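Local structure of MMACHC-like protein (Caenorhabditis elegans, 5UJC) at residues K18-S21 / H22-F25; V67-R70 / K71-V74; S123-P126 / Q127-K131; N223-W226 / K227-G230; F249-P252 / V253-W257. The protein binds cobalamin and probably removes its upper axial ligand, by flavin-dependent reduction of cyanocobalamin or glutathione-dependent demethylation of methylcobalamin. All coordinates share one frame; numbering follows the deposited sequence. Where two conformers were deposited one is given.

Contact 1. Residues K18-S21 / H22-F25; sequences KLSS and HEGF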
# COMPACT_ATOMS: atom_id res chain seq x y z
N LYS A 18 -0.99 -0.54 -17.30
CA LYS A 18 0.08 0.46 -17.10
C LYS A 18 0.78 0.31 -15.75
O LYS A 18 1.92 0.70 -15.62
CB LYS A 18 -0.48 1.85 -17.21
CG LYS A 18 -1.06 2.19 -18.58
CD LYS A 18 -0.16 1.79 -19.75
CE LYS A 18 1.13 2.59 -19.77
NZ LYS A 18 1.97 2.27 -20.96
N LEU A 19 0.09 -0.26 -14.77
CA LEU A 19 0.70 -0.61 -13.45
C LEU A 19 0.59 -2.11 -13.32
O LEU A 19 -0.39 -2.63 -12.82
CB LEU A 19 -0.02 0.10 -12.32
CG LEU A 19 -0.04 1.63 -12.39
CD1 LEU A 19 -0.97 2.16 -11.31
CD2 LEU A 19 1.35 2.24 -12.22
N SER A 20 1.58 -2.80 -13.87
CA SER A 20 1.44 -4.22 -14.18
C SER A 20 1.85 -5.10 -13.01
O SER A 20 2.66 -4.71 -12.16
CB SER A 20 2.29 -4.59 -15.43
OG SER A 20 3.67 -4.63 -15.08
N SER A 21 1.32 -6.31 -13.00
CA SER A 21 1.66 -7.26 -11.97
C SER A 21 3.14 -7.63 -12.00
O SER A 21 3.76 -7.77 -10.96
CB SER A 21 0.78 -8.53 -12.06
OG SER A 21 0.59 -8.94 -13.39
N HIS A 22 3.72 -7.76 -13.18
CA HIS A 22 5.11 -8.10 -13.29
C HIS A 22 6.02 -7.05 -12.66
O HIS A 22 7.07 -7.41 -12.05
CB HIS A 22 5.49 -8.32 -14.78
CG HIS A 22 6.97 -8.28 -15.05
ND1 HIS A 22 7.79 -9.38 -14.90
CD2 HIS A 22 7.77 -7.28 -15.50
CE1 HIS A 22 9.03 -9.05 -15.22
NE2 HIS A 22 9.04 -7.78 -15.58
N GLU A 23 5.66 -5.77 -12.80
CA GLU A 23 6.44 -4.63 -12.27
C GLU A 23 6.05 -4.31 -10.83
O GLU A 23 6.54 -3.33 -10.24
CB GLU A 23 6.21 -3.34 -13.12
CG GLU A 23 6.79 -3.36 -14.56
CD GLU A 23 8.34 -3.43 -14.62
OE1 GLU A 23 9.02 -2.42 -14.32
OE2 GLU A 23 8.88 -4.47 -15.08
N GLY A 24 5.14 -5.09 -10.26
CA GLY A 24 4.89 -5.04 -8.85
C GLY A 24 3.69 -4.27 -8.39
O GLY A 24 3.67 -3.85 -7.24
N PHE A 25 2.62 -4.24 -9.20
CA PHE A 25 1.35 -3.63 -8.76
C PHE A 25 0.19 -4.59 -8.88
O PHE A 25 0.17 -5.43 -9.78
CB PHE A 25 1.05 -2.39 -9.61
CG PHE A 25 2.08 -1.30 -9.48
CD1 PHE A 25 2.03 -0.41 -8.42
CD2 PHE A 25 3.12 -1.17 -10.42
CE1 PHE A 25 2.98 0.59 -8.29
CE2 PHE A 25 4.06 -0.18 -10.29
CZ PHE A 25 3.99 0.71 -9.23
O HOH W 1 -2.01 -5.21 -11.69
O HOH W 2 2.32 -7.77 -8.39
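Ser20 and Phe25 meet through the backbone, where Phe25 N donates to Ser20 O over 3.0 Å. Glu23 N adds a weak bond to the same oxygen. Its stronger bond goes to the side chain, with Ser20 OG 3.2 Å from Glu23 N. OG is placed for this by a chi1 of 75°, which sets it between its own backbone N and carbonyl carbon. One residue further along, Gly24 N donates to Ser21 O over 3.1 Å and closes a type I beta turn from Ser21 to Gly24. Gly24 has a positive phi of 101°, and a CB there would be jammed against the preceding carbonyl oxygen.

Two waters serve Leu19 O, Ser21 O and Phe25 O. Water 1 donates to Phe25 O at 2.9 Å and also reaches Leu19 O, though more acceptors surround it than it has protons. Water 2 donates to Ser21 O and only weakly to Phe25 O. Ser21 CA makes a CA-H...O contact with Phe25 O at 3.2 Å.

The apolar part is Leu19 against Phe25. Leu19 CD2 lies over one face of the ring, 4.2 Å from the centroid, in a CH-pi contact. Leu19 CB touches Phe25 CG at 3.8 Å. Both side chains also pack on Ile58 of strand 53-60. The Glu23 carboxylate leads away to a salt bridge with Lys71.

The chain thus turns from helix 5-18 into strand 25-31 with Glu23 N, Gly24 N and Phe25 N satisfied locally by serine oxygens, while Leu19 and Phe25 are buried.

Contact 2. Residues V67-R70 / K71-V74; sequences VAFR and KWVV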
# COMPACT_ATOMS: atom_id res chain seq x y z
N VAL A 67 12.19 -4.45 -8.87
CA VAL A 67 12.25 -4.44 -10.32
C VAL A 67 11.95 -3.04 -10.87
O VAL A 67 12.83 -2.41 -11.50
CB VAL A 67 11.31 -5.47 -10.94
CG1 VAL A 67 11.37 -5.41 -12.47
CG2 VAL A 67 11.65 -6.87 -10.44
N ALA A 68 10.75 -2.53 -10.63
CA ALA A 68 10.33 -1.28 -11.32
C ALA A 68 11.11 -0.05 -10.82
O ALA A 68 11.61 0.76 -11.61
CB ALA A 68 8.83 -1.07 -11.18
N PHE A 69 11.20 0.10 -9.52
CA PHE A 69 11.91 1.20 -8.93
C PHE A 69 13.41 1.13 -9.24
O PHE A 69 14.03 2.14 -9.55
CB PHE A 69 11.68 1.23 -7.42
CG PHE A 69 12.45 2.27 -6.67
CD1 PHE A 69 12.23 3.62 -6.87
CD2 PHE A 69 13.35 1.90 -5.69
CE1 PHE A 69 12.94 4.55 -6.16
CE2 PHE A 69 14.00 2.83 -4.94
CZ PHE A 69 13.82 4.16 -5.19
N ARG A 70 13.97 -0.07 -9.22
CA ARG A 70 15.36 -0.25 -9.59
C ARG A 70 15.63 0.29 -11.00
O ARG A 70 16.61 1.02 -11.23
CB ARG A 70 15.78 -1.69 -9.45
CG ARG A 70 17.24 -1.95 -9.82
CD ARG A 70 17.68 -3.32 -9.38
NE ARG A 70 19.07 -3.59 -9.74
CZ ARG A 70 19.76 -4.63 -9.30
NH1 ARG A 70 19.20 -5.52 -8.48
NH2 ARG A 70 21.02 -4.78 -9.66
N LYS A 71 14.76 -0.07 -11.97
CA LYS A 71 14.90 0.44 -13.34
C LYS A 71 14.86 1.98 -13.36
O LYS A 71 15.65 2.62 -14.08
CB LYS A 71 13.83 -0.14 -14.23
CG LYS A 71 14.03 -1.59 -14.57
CD LYS A 71 12.90 -2.13 -15.43
CE LYS A 71 12.87 -3.66 -15.42
NZ LYS A 71 11.72 -4.18 -16.22
N TRP A 72 13.96 2.55 -12.57
CA TRP A 72 13.79 3.98 -12.53
C TRP A 72 15.05 4.66 -11.95
O TRP A 72 15.52 5.67 -12.48
CB TRP A 72 12.53 4.32 -11.72
CG TRP A 72 12.19 5.79 -11.61
CD1 TRP A 72 11.29 6.50 -12.38
CD2 TRP A 72 12.60 6.68 -10.56
NE1 TRP A 72 11.18 7.79 -11.91
CE2 TRP A 72 11.97 7.93 -10.80
CE3 TRP A 72 13.46 6.55 -9.46
CZ2 TRP A 72 12.16 9.06 -9.97
CZ3 TRP A 72 13.66 7.68 -8.63
CH2 TRP A 72 13.00 8.91 -8.89
N VAL A 73 15.61 4.08 -10.88
CA VAL A 73 16.82 4.65 -10.26
C VAL A 73 18.01 4.58 -11.24
O VAL A 73 18.80 5.52 -11.33
CB VAL A 73 17.16 3.93 -8.96
CG1 VAL A 73 18.53 4.32 -8.47
CG2 VAL A 73 16.13 4.22 -7.91
N VAL A 74 18.12 3.47 -11.95
CA VAL A 74 19.19 3.33 -12.97
C VAL A 74 19.07 4.44 -14.00
O VAL A 74 20.07 5.11 -14.36
CB VAL A 74 19.15 1.93 -13.62
CG1 VAL A 74 20.07 1.87 -14.83
CG2 VAL A 74 19.57 0.89 -12.59
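Phe69 and Val73 make the closest side-chain contact of this helical turn. Val73 CG2 sits over one face of the Phe69 ring, 3.7 Å from the centroid and offset toward the rim. It is a CH-pi contact, and the shortest approach is 3.6 Å, from Phe69 CZ to Val73 CG2. The ring reaches this methyl because Phe69 CG stands anti to the backbone N, chi1 175°.

The second aromatic contact is looser. The Phe69 ring and the six-membered ring of Trp72 are nearly parallel, with planes at 18°, but slid so far apart that they barely overlap. Their nearest atoms are Phe69 CE1 and Trp72 CE3, 3.9 Å apart. On the Trp72 side, Val73 CG2 lies at the ring edge. Trp72 NE1 is hydrogen-bonded to Asp100.

Among the aliphatic chains, Val67 and Lys71 run side by side. Val67 CG1 meets Lys71 CE at 3.7 Å, and the extended lysine carries NZ on to a salt bridge with Glu23.

Backbone bonds tie the two segments residue by residue. Lys71 N, Trp72 N, Val73 N and Val74 N donate to Val67 O, Ala68 O, Phe69 O and Arg70 O. The shortest is Val73 N to Phe69 O, 2.8 Å.

This i to i+4 pattern is that of an alpha helix, with a wider pi-type turn at 67-69. Here it belongs to helix 62-80, whose apolar side packs on helices 93-109 and 257-265.

Contact 3. Residues S123-P126 / Q127-K131; sequences SMTP and QRRPK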
# COMPACT_ATOMS: atom_id res chain seq x y z
N SER A 123 -1.62 10.59 1.78
CA SER A 123 -2.41 11.83 1.61
C SER A 123 -3.06 12.22 2.93
O SER A 123 -3.65 11.38 3.61
CB SER A 123 -3.50 11.65 0.55
OG SER A 123 -2.94 11.45 -0.73
N MET A 124 -2.99 13.50 3.26
CA MET A 124 -3.58 14.05 4.48
C MET A 124 -4.35 15.33 4.25
O MET A 124 -4.07 16.07 3.33
CB MET A 124 -2.50 14.31 5.53
CG MET A 124 -1.57 15.44 5.20
SD MET A 124 -0.38 15.76 6.50
CE MET A 124 0.14 17.41 6.00
N THR A 125 -5.28 15.61 5.16
CA THR A 125 -5.88 16.94 5.30
C THR A 125 -4.90 17.89 6.00
O THR A 125 -3.88 17.45 6.54
CB THR A 125 -7.15 16.89 6.13
OG1 THR A 125 -6.81 16.59 7.49
CG2 THR A 125 -8.13 15.83 5.59
N PRO A 126 -5.22 19.19 6.06
CA PRO A 126 -4.26 20.10 6.73
C PRO A 126 -4.13 19.86 8.23
O PRO A 126 -3.14 20.26 8.83
CB PRO A 126 -4.81 21.49 6.42
CG PRO A 126 -5.57 21.30 5.14
CD PRO A 126 -6.21 19.94 5.26
N GLN A 127 -5.12 19.15 8.81
CA GLN A 127 -5.08 18.75 10.22
C GLN A 127 -4.32 17.42 10.43
O GLN A 127 -4.33 16.86 11.53
CB GLN A 127 -6.51 18.61 10.76
CG GLN A 127 -7.29 19.91 10.88
CD GLN A 127 -7.68 20.52 9.53
OE1 GLN A 127 -8.08 19.81 8.59
NE2 GLN A 127 -7.52 21.83 9.42
N ARG A 128 -3.72 16.90 9.34
CA ARG A 128 -2.91 15.68 9.34
C ARG A 128 -3.75 14.41 9.54
O ARG A 128 -3.23 13.36 9.93
CB ARG A 128 -1.74 15.72 10.34
CG ARG A 128 -0.85 16.95 10.25
CD ARG A 128 0.43 16.86 11.12
NE ARG A 128 1.28 15.70 10.76
CZ ARG A 128 2.07 15.62 9.70
NH1 ARG A 128 2.23 16.66 8.87
NH2 ARG A 128 2.75 14.49 9.47
N ARG A 129 -5.03 14.48 9.16
CA ARG A 129 -5.86 13.26 9.11
C ARG A 129 -5.61 12.58 7.77
O ARG A 129 -5.70 13.22 6.72
CB ARG A 129 -7.35 13.59 9.25
CG ARG A 129 -8.21 12.32 9.24
CD ARG A 129 -9.69 12.59 9.38
NE ARG A 129 -10.23 13.54 8.38
CZ ARG A 129 -10.53 13.26 7.09
NH1 ARG A 129 -10.18 12.09 6.51
NH2 ARG A 129 -11.12 14.20 6.35
N PRO A 130 -5.36 11.25 7.79
CA PRO A 130 -5.28 10.56 6.51
C PRO A 130 -6.57 10.70 5.72
O PRO A 130 -7.64 10.59 6.28
CB PRO A 130 -5.03 9.10 6.91
CG PRO A 130 -4.41 9.19 8.25
CD PRO A 130 -5.10 10.35 8.91
N LYS A 131 -6.45 10.95 4.42
CA LYS A 131 -7.63 11.09 3.59
C LYS A 131 -8.37 9.81 3.34
O LYS A 131 -9.58 9.84 3.10
CB LYS A 131 -7.27 11.76 2.27
CG LYS A 131 -6.75 13.16 2.42
CD LYS A 131 -6.91 14.00 1.16
CE LYS A 131 -8.30 14.60 1.08
NZ LYS A 131 -8.32 15.89 0.31
O HOH W 3 -9.10 16.92 8.96
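Thr125 and Arg129 cross with the threonine methyl over the guanidinium. Thr125 CG2 lies above one face of that flat group, offset toward its rim, and comes within 3.5 Å of Arg129 NH2. The arginine chain is extended to CD and then bends, chi3 54°, which folds the guanidinium back against the methyl. The hydroxyl branch of Thr125 points into the turn instead. Arg129 N donates to Thr125 OG1 over 3.2 Å, and Gln127 N adds a weak bond. Water 3 joins Thr125 OG1, 2.7 Å away, to Gln127 OE1. A valine in place of Thr125 would probably leave Arg129 N without its side-chain acceptor and break this water link.

Met124 crosses Arg128 in a similar way. Its sulfur lies over one face of the guanidinium, with Met124 SD 3.6 Å from Arg128 NH1. Ser123 and Lys131 meet through aliphatic carbons, CB of the serine to CG of the lysine at 4.0 Å.

The backbone pairs the two arms. Lys131 N bonds to Ser123 O and Thr125 N to Arg129 O, each at 2.9 Å, on either side of the single beta bridge between Met124 and Pro130. A type I turn from Thr125 to Arg128 closes the end.

This short beta hairpin, its turn followed by a G1-type bulge at Arg128, lies at the surface between strand 117-120 and helix 134-140. Ser123 OG bonds back to His120 N at the end of the strand, and Pro130 touches the bound methylcobalamin.

Contact 4. Residues N223-W226 / K227-G230; sequences NYNW and KDSG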
# COMPACT_ATOMS: atom_id res chain seq x y z
N ASN A 223 4.30 -3.56 15.66
CA ASN A 223 4.37 -2.28 16.36
C ASN A 223 5.69 -2.05 17.07
O ASN A 223 6.16 -0.91 17.13
CB ASN A 223 3.22 -2.12 17.32
CG ASN A 223 1.94 -1.76 16.59
OD1 ASN A 223 1.80 -0.64 16.06
ND2 ASN A 223 1.02 -2.73 16.47
N TYR A 224 6.29 -3.12 17.61
CA TYR A 224 7.49 -3.00 18.47
C TYR A 224 8.80 -3.29 17.74
O TYR A 224 9.86 -2.88 18.21
CB TYR A 224 7.38 -3.92 19.67
CG TYR A 224 6.13 -3.72 20.52
CD1 TYR A 224 5.51 -2.46 20.63
CD2 TYR A 224 5.61 -4.77 21.26
CE1 TYR A 224 4.40 -2.28 21.44
CE2 TYR A 224 4.50 -4.60 22.05
CZ TYR A 224 3.89 -3.36 22.14
OH TYR A 224 2.80 -3.22 22.96
N ASN A 225 8.74 -4.03 16.61
CA ASN A 225 9.96 -4.59 16.00
C ASN A 225 9.96 -4.51 14.48
O ASN A 225 10.68 -5.23 13.84
CB ASN A 225 10.12 -6.06 16.41
CG ASN A 225 10.22 -6.24 17.91
OD1 ASN A 225 9.32 -6.80 18.54
ND2 ASN A 225 11.25 -5.72 18.48
N TRP A 226 9.17 -3.59 13.91
CA TRP A 226 9.00 -3.55 12.48
C TRP A 226 10.29 -3.42 11.68
O TRP A 226 10.35 -3.87 10.51
CB TRP A 226 8.01 -2.45 12.04
CG TRP A 226 8.34 -1.09 12.52
CD1 TRP A 226 7.84 -0.47 13.65
CD2 TRP A 226 9.18 -0.14 11.89
NE1 TRP A 226 8.34 0.77 13.76
CE2 TRP A 226 9.17 1.01 12.68
CE3 TRP A 226 9.93 -0.14 10.70
CZ2 TRP A 226 9.88 2.15 12.35
CZ3 TRP A 226 10.65 0.98 10.39
CH2 TRP A 226 10.60 2.12 11.18
N LYS A 227 11.31 -2.80 12.25
CA LYS A 227 12.59 -2.64 11.51
C LYS A 227 13.20 -3.98 11.11
O LYS A 227 13.94 -4.05 10.14
CB LYS A 227 13.58 -1.82 12.29
CG LYS A 227 13.19 -0.37 12.40
CD LYS A 227 14.14 0.40 13.27
CE LYS A 227 13.83 1.89 13.22
NZ LYS A 227 14.79 2.67 14.03
N ASP A 228 12.88 -5.05 11.86
CA ASP A 228 13.43 -6.38 11.53
C ASP A 228 12.61 -7.15 10.51
O ASP A 228 13.02 -8.21 10.09
CB ASP A 228 13.74 -7.23 12.81
CG ASP A 228 12.48 -7.74 13.56
OD1 ASP A 228 11.43 -8.01 12.93
OD2 ASP A 228 12.60 -7.97 14.81
N SER A 229 11.46 -6.58 10.10
CA SER A 229 10.58 -7.17 9.08
C SER A 229 10.03 -8.55 9.43
O SER A 229 9.36 -9.15 8.60
CB SER A 229 11.27 -7.22 7.71
OG SER A 229 11.19 -5.97 7.03
N GLY A 230 10.19 -9.01 10.68
CA GLY A 230 9.63 -10.31 11.06
C GLY A 230 8.11 -10.39 10.87
O GLY A 230 7.57 -11.44 10.52
O HOH W 4 13.74 -6.04 16.40
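The Trp226 indole carries Lys227 on one face. Lys227 CG sits over the six-membered ring, 3.7 Å from its centroid and 17° off the normal, in a CH-pi contact. Further along the extended lysine, CE reaches Trp226 CH2 at 3.8 Å. The backbone O of Asn223 lies at the indole edge, in its plane. The ring turns this way because CG stands between the backbone N and the carbonyl carbon, chi1 55°. The Trp226 side chain also lines the methylcobalamin pocket, its nearest atom about 3 Å from the ligand. A serine in place of Trp226 would probably leave the lysine chain without its flat support and open a gap beside the cobalamin.

The Asp228 carboxylate is held elsewhere. Gly230 N donates to Asp228 OD1 over 2.8 Å, forming an Asx turn. Asp228 OD2 accepts a hydrogen bond from water 4, 2.7 Å away, which in turn accepts from Asn225 ND2. The same oxygen has a salt bridge to Lys221. Asp228 N and Ser229 N donate to Asn225 O and Trp226 O, each at 3.0 Å.

The chemistry is therefore divided: an aromatic indole beside the bound cobalamin, and a charged, hydrated 3-10 turn that follows helix 212-225.

Contact 5. Residues F249-P252 / V253-W257; sequences FGRP and VAERW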
# COMPACT_ATOMS: atom_id res chain seq x y z
N PHE A 249 13.62 -0.13 3.75
CA PHE A 249 12.44 0.33 4.48
C PHE A 249 12.60 0.26 5.98
O PHE A 249 11.86 0.91 6.71
CB PHE A 249 11.18 -0.41 4.02
CG PHE A 249 10.71 -0.00 2.64
CD1 PHE A 249 10.42 1.32 2.35
CD2 PHE A 249 10.49 -0.96 1.65
CE1 PHE A 249 9.96 1.68 1.09
CE2 PHE A 249 10.04 -0.61 0.41
CZ PHE A 249 9.76 0.73 0.13
N GLY A 250 13.58 -0.47 6.47
CA GLY A 250 13.87 -0.49 7.91
C GLY A 250 14.64 0.73 8.41
O GLY A 250 14.76 0.94 9.63
N ARG A 251 15.20 1.51 7.49
CA ARG A 251 16.01 2.67 7.83
C ARG A 251 15.21 3.94 7.74
O ARG A 251 14.31 4.04 6.92
CB ARG A 251 17.19 2.83 6.85
CG ARG A 251 18.27 1.81 7.02
CD ARG A 251 19.36 2.09 6.06
NE ARG A 251 20.44 1.12 6.14
CZ ARG A 251 21.68 1.34 5.71
NH1 ARG A 251 22.04 2.54 5.17
NH2 ARG A 251 22.57 0.38 5.83
N PRO A 252 15.60 4.97 8.52
CA PRO A 252 15.04 6.30 8.25
C PRO A 252 15.42 6.84 6.87
O PRO A 252 16.47 6.47 6.33
CB PRO A 252 15.64 7.18 9.34
CG PRO A 252 16.65 6.37 10.03
CD PRO A 252 16.66 4.98 9.53
N VAL A 253 14.56 7.68 6.32
CA VAL A 253 14.71 8.14 4.93
C VAL A 253 16.10 8.72 4.65
O VAL A 253 16.68 8.43 3.60
CB VAL A 253 13.60 9.16 4.54
CG1 VAL A 253 13.91 9.83 3.19
CG2 VAL A 253 12.25 8.45 4.46
N ALA A 254 16.68 9.44 5.62
CA ALA A 254 17.95 10.10 5.41
C ALA A 254 19.14 9.14 5.27
O ALA A 254 20.24 9.55 4.87
CB ALA A 254 18.22 11.09 6.54
N GLU A 255 18.93 7.86 5.63
CA GLU A 255 19.99 6.85 5.58
C GLU A 255 19.80 5.86 4.43
O GLU A 255 20.59 4.92 4.28
CB GLU A 255 20.01 6.06 6.89
CG GLU A 255 20.36 6.87 8.11
CD GLU A 255 20.26 6.07 9.41
OE1 GLU A 255 20.23 4.80 9.36
OE2 GLU A 255 20.17 6.71 10.47
N ARG A 256 18.78 6.06 3.61
CA ARG A 256 18.39 5.01 2.65
C ARG A 256 19.16 5.02 1.36
O ARG A 256 19.32 3.99 0.75
CB ARG A 256 16.93 5.11 2.33
CG ARG A 256 16.01 4.74 3.47
CD ARG A 256 14.61 4.88 3.04
NE ARG A 256 13.68 4.59 4.10
CZ ARG A 256 12.37 4.63 3.96
NH1 ARG A 256 11.84 5.04 2.81
NH2 ARG A 256 11.57 4.25 4.96
N TRP A 257 19.51 6.20 0.85
CA TRP A 257 20.09 6.28 -0.51
C TRP A 257 21.32 5.38 -0.66
O TRP A 257 21.48 4.74 -1.67
CB TRP A 257 20.45 7.73 -0.92
CG TRP A 257 19.40 8.41 -1.81
CD1 TRP A 257 18.70 9.55 -1.52
CD2 TRP A 257 19.02 8.03 -3.15
NE1 TRP A 257 17.89 9.89 -2.58
CE2 TRP A 257 18.08 8.98 -3.60
CE3 TRP A 257 19.38 6.99 -3.99
CZ2 TRP A 257 17.49 8.92 -4.86
CZ3 TRP A 257 18.77 6.92 -5.27
CH2 TRP A 257 17.84 7.88 -5.68
O HOH W 5 11.39 3.49 7.97
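Arg256 reaches back along an extended chain to the carbonyl of Arg251. From CB, the chain runs with CG anti to its own carbonyl carbon, chi1 -69°. CG then meets Pro252 O at 3.4 Å, and CD passes at 4.0 Å from Arg251 O. NE makes the main bond, donating to Arg251 O over 2.9 Å at 164°, with the acceptor close to the guanidinium plane. NH2 adds a weak bond to the same oxygen. It also donates to water 5 at 3.1 Å, and that water can in turn donate to Phe249 O, though it has more acceptors in reach than protons. Phe249 CD1 lies over one face of the guanidinium, 4.0 Å from Arg256 NH1, with the two planes at 90°. Val253 CG2 covers the opposite face, over its centre.

The chain here leaves helix 243-250 and runs through a loop to helix 257-265. Phe249, still on the first helix, belongs to the methylcobalamin pocket, and its carbonyl oxygen is hydrogen-bonded to the ligand.

Arg251 reaches the other way: its NH1 donates to Glu255 O over 2.9 Å, with that oxygen in the guanidinium plane. Arg251 NE forms a salt bridge with Glu247 in the helix before. Glu255 N donates to Pro252 O, and the glutamate chain lies across the proline ring, with Glu255 OE2 3.6 Å from Pro252 CG.

Overall arrangement
Contacts 1 and 2 are partly buried, while contacts 3, 4 and 5 lie at the surface. Contacts 1 and 2 touch through the salt bridge from Glu23 to Lys71 and through packing of Glu23 on helix 62-80. Contact 2 also meets contact 5 where Val73 packs on Trp257. Contacts 4 and 5 adjoin, with Lys227 and Trp226 against the end of helix 243-250. Contacts 3, 4 and 5 each supply residues to the methylcobalamin pocket, though contact 3 touches neither of the others. Aromatic and aliphatic packing mark contact 2. Contact 1 mixes such packing with turn bonds. Contacts 3 and 5 rely on arginines, carbonyls and water, and contact 4 joins a lysine-on-indole contact to a hydrated aspartate.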